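Side-chain contacts in alpha-amylase G-6 (Bacillus halodurans, PDB 2C3G), which probably binds starch through this family 26 carbohydrate-binding module, a small beta-sandwich domain cut from a longer amylase: residues G86-D89 with G90-V94; F11-P14 with D15-T19. All blocks are in the same frame, centred on the assembly; numbering follows the deposited sequence.

Contact 2 comes first along the chain, at residues 11-19 where strand 6-12 runs out into the loop before strand 20-28; contact 1 follows near the C-terminus, in the hairpin of strands 86-88 and 92-93. Their centres lie about 14 Å apart. Both reach the five-stranded mixed sheet, in which strands 6-12 and 86-88 are parallel neighbours, and a probable hydrogen bond joins Phe88 O to Lys12 N at 3.0 Å. The first strand of the module is thus paired with one of its last, which brings the two ends of the fold together. Contact 1 holds Asp89 and His93 of one cadmium site, contact 2 Asp15 of another.

Contact 1 of 2, residues G86-D89 with G90-V94; sequences GWFD and GEWHV. With CD (cadmium ion), chain C.
Trp87 and His93 form an antiparallel hydrogen-bonded pair, with Trp87 N to His93 O and His93 N to Trp87 O both 2.9 Å. Next to it, Phe88 and Trp92 make a non-hydrogen-bonded pair, their CA atoms 4.6 Å apart. Asp89 and Gly90 lead round the turn, Gly90 with a positive phi of 110° that suits a residue without a side chain, and Asp89 N closes it by donating to Glu91 O.

Phe88 and Trp92 lie on one face of the hairpin. CB of Phe88 sits almost squarely over the six-membered ring of Trp92, 3.6 Å from its centroid, while the Phe88 ring presents its edge to the five-membered ring, with the planes at 50°. Gly90 lies over a face of Phe88, its CA making a CH-pi contact. This beta hairpin ends the five-stranded sheet of the module, strand 92-93 being outermost, and its Phe88-Trp92 face packs inward on Phe80, with Trp72 against Phe88 and Leu62 and Phe64 against Trp92.

Trp87 and His93 point to the other face. The CD1 edge of the Trp87 indole approaches Val94 O, and Tyr10 stacks on the ring. His93 instead turns its NE2 to a cadmium ion, 2.3 Å away. Asp89 reaches the same ion with both carboxylate oxygens, OD1 at 2.1 Å and OD2 at 2.4 Å from cadmium, and a water is a further ligand. Its chi1 of 65°, with CG between the backbone N and the carbonyl carbon, brings the carboxylate to both the metal and Glu91 N. OD2 accepts Glu91 N at 3.0 Å through its anti lone pair, a second-shell bond that helps fix the carboxylate, whose plane is nearly perpendicular to the imidazole.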
loop_
_atom_site.group_PDB
_atom_site.type_symbol
_atom_site.label_atom_id
_atom_site.label_comp_id
_atom_site.label_asym_id
_atom_site.label_seq_id
_atom_site.Cartn_x
_atom_site.Cartn_y
_atom_site.Cartn_z
ATOM N N GLY A 86 5.600 -7.217 -1.885
ATOM C CA GLY A 86 4.832 -6.052 -2.141
ATOM C C GLY A 86 3.989 -5.931 -3.416
ATOM O O GLY A 86 3.770 -4.828 -3.692
ATOM N N TRP A 87 3.535 -6.949 -4.175
ATOM C CA TRP A 87 2.630 -6.708 -5.372
ATOM C C TRP A 87 1.224 -7.293 -5.242
ATOM O O TRP A 87 1.043 -8.512 -5.282
ATOM C CB TRP A 87 3.202 -7.202 -6.741
ATOM C CG TRP A 87 4.534 -6.754 -7.055
ATOM C CD1 TRP A 87 5.666 -7.046 -6.357
ATOM C CD2 TRP A 87 4.934 -5.905 -8.142
ATOM N NE1 TRP A 87 6.749 -6.428 -6.937
ATOM C CE2 TRP A 87 6.324 -5.722 -8.038
ATOM C CE3 TRP A 87 4.248 -5.275 -9.200
ATOM C CZ2 TRP A 87 7.062 -4.928 -8.951
ATOM C CZ3 TRP A 87 4.963 -4.478 -10.094
ATOM C CH2 TRP A 87 6.365 -4.329 -9.974
ATOM N N PHE A 88 0.211 -6.429 -5.140
ATOM C CA PHE A 88 -1.163 -6.906 -5.010
ATOM C C PHE A 88 -2.052 -6.693 -6.256
ATOM O O PHE A 88 -2.276 -5.575 -6.647
ATOM C CB PHE A 88 -1.797 -6.277 -3.774
ATOM C CG PHE A 88 -3.186 -6.755 -3.504
ATOM C CD1 PHE A 88 -3.413 -7.963 -2.846
ATOM C CD2 PHE A 88 -4.272 -6.011 -3.923
ATOM C CE1 PHE A 88 -4.715 -8.387 -2.563
ATOM C CE2 PHE A 88 -5.555 -6.426 -3.650
ATOM C CZ PHE A 88 -5.778 -7.609 -2.959
ATOM N N ASP A 89 -2.545 -7.779 -6.860
ATOM C CA ASP A 89 -3.496 -7.712 -7.973
ATOM C C ASP A 89 -4.823 -8.430 -7.688
ATOM O O ASP A 89 -5.500 -8.878 -8.604
ATOM C CB ASP A 89 -2.884 -8.345 -9.212
ATOM C CG ASP A 89 -2.623 -9.828 -9.053
ATOM O OD1 ASP A 89 -1.819 -10.323 -9.907
ATOM O OD2 ASP A 89 -3.143 -10.613 -8.164
ATOM N N GLY A 90 -5.200 -8.538 -6.417
ATOM C CA GLY A 90 -6.286 -9.407 -6.010
ATOM C C GLY A 90 -5.692 -10.574 -5.246
ATOM O O GLY A 90 -6.361 -11.190 -4.431
ATOM N N GLU A 91 -4.429 -10.881 -5.519
ATOM C CA GLU A 91 -3.635 -11.775 -4.668
ATOM C C GLU A 91 -2.276 -11.107 -4.466
ATOM O O GLU A 91 -1.874 -10.260 -5.268
ATOM C CB GLU A 91 -3.465 -13.158 -5.303
ATOM C CG GLU A 91 -2.587 -14.132 -4.515
ATOM C CD GLU A 91 -3.174 -14.471 -3.130
ATOM O OE1 GLU A 91 -4.125 -15.306 -3.113
ATOM O OE2 GLU A 91 -2.708 -13.900 -2.087
ATOM N N TRP A 92 -1.592 -11.459 -3.370
ATOM C CA TRP A 92 -0.243 -10.997 -3.118
ATOM C C TRP A 92 0.829 -11.844 -3.806
ATOM O O TRP A 92 0.791 -13.082 -3.786
ATOM C CB TRP A 92 0.021 -10.917 -1.630
ATOM C CG TRP A 92 -0.700 -9.785 -0.958
ATOM C CD1 TRP A 92 -1.867 -9.861 -0.278
ATOM C CD2 TRP A 92 -0.286 -8.407 -0.892
ATOM N NE1 TRP A 92 -2.221 -8.625 0.217
ATOM C CE2 TRP A 92 -1.262 -7.711 -0.138
ATOM C CE3 TRP A 92 0.823 -7.697 -1.363
ATOM C CZ2 TRP A 92 -1.173 -6.345 0.125
ATOM C CZ3 TRP A 92 0.915 -6.351 -1.098
ATOM C CH2 TRP A 92 -0.086 -5.676 -0.358
ATOM N N HIS A 93 1.778 -11.148 -4.426
ATOM C CA HIS A 93 2.967 -11.762 -5.023
ATOM C C HIS A 93 4.161 -10.980 -4.512
ATOM O O HIS A 93 4.063 -9.755 -4.363
ATOM C CB HIS A 93 2.971 -11.639 -6.558
ATOM C CG HIS A 93 1.779 -12.229 -7.234
ATOM N ND1 HIS A 93 1.810 -13.467 -7.852
ATOM C CD2 HIS A 93 0.537 -11.728 -7.452
ATOM C CE1 HIS A 93 0.626 -13.715 -8.382
ATOM N NE2 HIS A 93 -0.162 -12.678 -8.153
ATOM N N VAL A 94 5.283 -11.677 -4.274
ATOM C CA VAL A 94 6.541 -11.020 -3.888
ATOM C C VAL A 94 7.244 -10.297 -5.025
ATOM O O VAL A 94 7.706 -9.167 -4.829
ATOM C CB VAL A 94 7.552 -11.964 -3.144
ATOM C CG1 VAL A 94 6.859 -12.654 -1.988
ATOM C CG2 VAL A 94 8.225 -12.989 -4.117
HETATM CD CD CD C . -2.122 -12.361 -9.381
HETATM O O HOH W 1 -1.151 -13.400 -11.166
#

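Contact 2 of 2, residues F11-P14 with D15-T19; sequences FKKP and DSWGT. With CD (cadmium ion), chain B.
Lys13 sets out with CG anti to its backbone N (chi1 -178°), then bends at chi3 and chi4 to swing its ammonium group back over the turn, while Trp17 has CG anti to its carbonyl carbon (chi1 -80°), which lays the indole against Pro14. The curled lysine and the tryptophan pass in opposite directions, CG of Lys13 packing on CB of Trp17 at 3.6 Å. At its end, NZ of Lys13 donates to two backbone carbonyls, Trp17 O at 2.7 Å and Pro14 O at 2.8 Å, tying the first and last residues of the turn together.

Pro14 to Trp17 form a type I beta turn at the exit of strand 6-12, closed by the bond from Trp17 N to Pro14 O at 3.1 Å. Trp17 N stands well above the plane of that carbonyl, and Lys13 NZ comes from the opposite face, so Pro14 O is gripped from both sides. The proline ring lies over one face of the indole: its CD is 3.7 Å from the centroid of the five-membered ring and almost on the ring normal, a CH-pi contact, and its CB reaches CD1 of Trp17.

The six-membered end of the indole meets Phe11, CE2 of the phenylalanine lying 3.5 Å from CZ3 of Trp17, with the ring planes inclined at 53°. Phe64 stacks on Phe11 and also touches Trp17, and Trp72 packs on both Pro14 and Trp17, so this aromatic cluster links the turn to the three-stranded sheet across the sandwich. At the first corner of the turn, the Asp15 carboxylate serves a cadmium ion, which OD2 of Asp15 binds at 2.2 Å; Asp48 and a water are further ligands.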
loop_
_atom_site.group_PDB
_atom_site.type_symbol
_atom_site.label_atom_id
_atom_site.label_comp_id
_atom_site.label_asym_id
_atom_site.label_seq_id
_atom_site.Cartn_x
_atom_site.Cartn_y
_atom_site.Cartn_z
ATOM N N PHE A 11 0.459 -1.758 -6.288
ATOM C CA PHE A 11 -0.960 -1.974 -6.356
ATOM C C PHE A 11 -1.455 -1.947 -7.799
ATOM O O PHE A 11 -1.219 -0.996 -8.517
ATOM C CB PHE A 11 -1.634 -0.877 -5.535
ATOM C CG PHE A 11 -3.116 -0.977 -5.500
ATOM C CD1 PHE A 11 -3.734 -2.201 -5.257
ATOM C CD2 PHE A 11 -3.884 0.140 -5.703
ATOM C CE1 PHE A 11 -5.108 -2.305 -5.228
ATOM C CE2 PHE A 11 -5.257 0.052 -5.693
ATOM C CZ PHE A 11 -5.872 -1.185 -5.450
ATOM N N LYS A 12 -2.158 -2.992 -8.212
ATOM C CA LYS A 12 -2.808 -2.978 -9.506
ATOM C C LYS A 12 -4.184 -2.372 -9.329
ATOM O O LYS A 12 -5.114 -3.028 -8.816
ATOM C CB LYS A 12 -2.879 -4.367 -10.122
ATOM C CG LYS A 12 -3.388 -4.301 -11.522
ATOM C CD LYS A 12 -2.544 -5.074 -12.471
ATOM C CE LYS A 12 -3.363 -6.154 -13.096
ATOM N NZ LYS A 12 -2.746 -6.631 -14.372
ATOM N N LYS A 13 -4.286 -1.097 -9.707
ATOM C CA LYS A 13 -5.479 -0.293 -9.447
ATOM C C LYS A 13 -6.619 -0.712 -10.367
ATOM O O LYS A 13 -6.415 -0.846 -11.585
ATOM C CB LYS A 13 -5.173 1.200 -9.622
ATOM C CG LYS A 13 -6.340 2.139 -9.320
ATOM C CD LYS A 13 -6.071 3.593 -9.784
ATOM C CE LYS A 13 -6.355 3.841 -11.279
ATOM N NZ LYS A 13 -7.736 3.458 -11.738
ATOM N N PRO A 14 -7.807 -0.969 -9.793
ATOM C CA PRO A 14 -9.003 -1.237 -10.603
ATOM C C PRO A 14 -9.327 -0.011 -11.428
ATOM O O PRO A 14 -9.055 1.132 -11.054
ATOM C CB PRO A 14 -10.079 -1.522 -9.558
ATOM C CG PRO A 14 -9.270 -1.976 -8.376
ATOM C CD PRO A 14 -8.098 -1.068 -8.358
ATOM N N ASP A 15 -9.870 -0.253 -12.596
ATOM C CA ASP A 15 -10.019 0.830 -13.555
ATOM C C ASP A 15 -11.072 1.843 -13.128
ATOM O O ASP A 15 -11.020 2.998 -13.555
ATOM C CB ASP A 15 -10.315 0.250 -14.929
ATOM C CG ASP A 15 -9.054 -0.180 -15.656
ATOM O OD1 ASP A 15 -9.200 -1.182 -16.414
ATOM O OD2 ASP A 15 -7.901 0.420 -15.545
ATOM N N SER A 16 -12.025 1.407 -12.294
ATOM C CA SER A 16 -13.066 2.298 -11.768
ATOM C C SER A 16 -12.537 3.264 -10.710
ATOM O O SER A 16 -13.188 4.248 -10.381
ATOM C CB SER A 16 -14.215 1.491 -11.174
ATOM O OG SER A 16 -13.763 0.738 -10.055
ATOM N N TRP A 17 -11.352 2.996 -10.182
ATOM C CA TRP A 17 -10.823 3.781 -9.082
ATOM C C TRP A 17 -10.187 5.082 -9.532
ATOM O O TRP A 17 -9.594 5.145 -10.617
ATOM C CB TRP A 17 -9.752 2.967 -8.386
ATOM C CG TRP A 17 -10.240 1.960 -7.450
ATOM C CD1 TRP A 17 -11.340 1.160 -7.587
ATOM C CD2 TRP A 17 -9.635 1.603 -6.206
ATOM N NE1 TRP A 17 -11.446 0.322 -6.505
ATOM C CE2 TRP A 17 -10.413 0.575 -5.640
ATOM C CE3 TRP A 17 -8.508 2.047 -5.514
ATOM C CZ2 TRP A 17 -10.097 -0.019 -4.418
ATOM C CZ3 TRP A 17 -8.194 1.458 -4.304
ATOM C CH2 TRP A 17 -8.987 0.430 -3.768
ATOM N N GLY A 18 -10.287 6.108 -8.690
ATOM C CA GLY A 18 -9.537 7.342 -8.872
ATOM C C GLY A 18 -8.132 7.194 -8.314
ATOM O O GLY A 18 -7.725 6.073 -7.964
ATOM N N THR A 19 -7.394 8.306 -8.213
ATOM C CA THR A 19 -5.981 8.288 -7.789
ATOM C C THR A 19 -5.768 7.369 -6.586
ATOM O O THR A 19 -6.477 7.532 -5.590
ATOM C CB THR A 19 -5.505 9.717 -7.477
ATOM O OG1 THR A 19 -5.178 10.394 -8.698
ATOM C CG2 THR A 19 -4.175 9.713 -6.726
HETATM CD CD CD B . -6.308 0.120 -17.053
HETATM O O HOH W 2 -7.718 -0.603 -18.227
#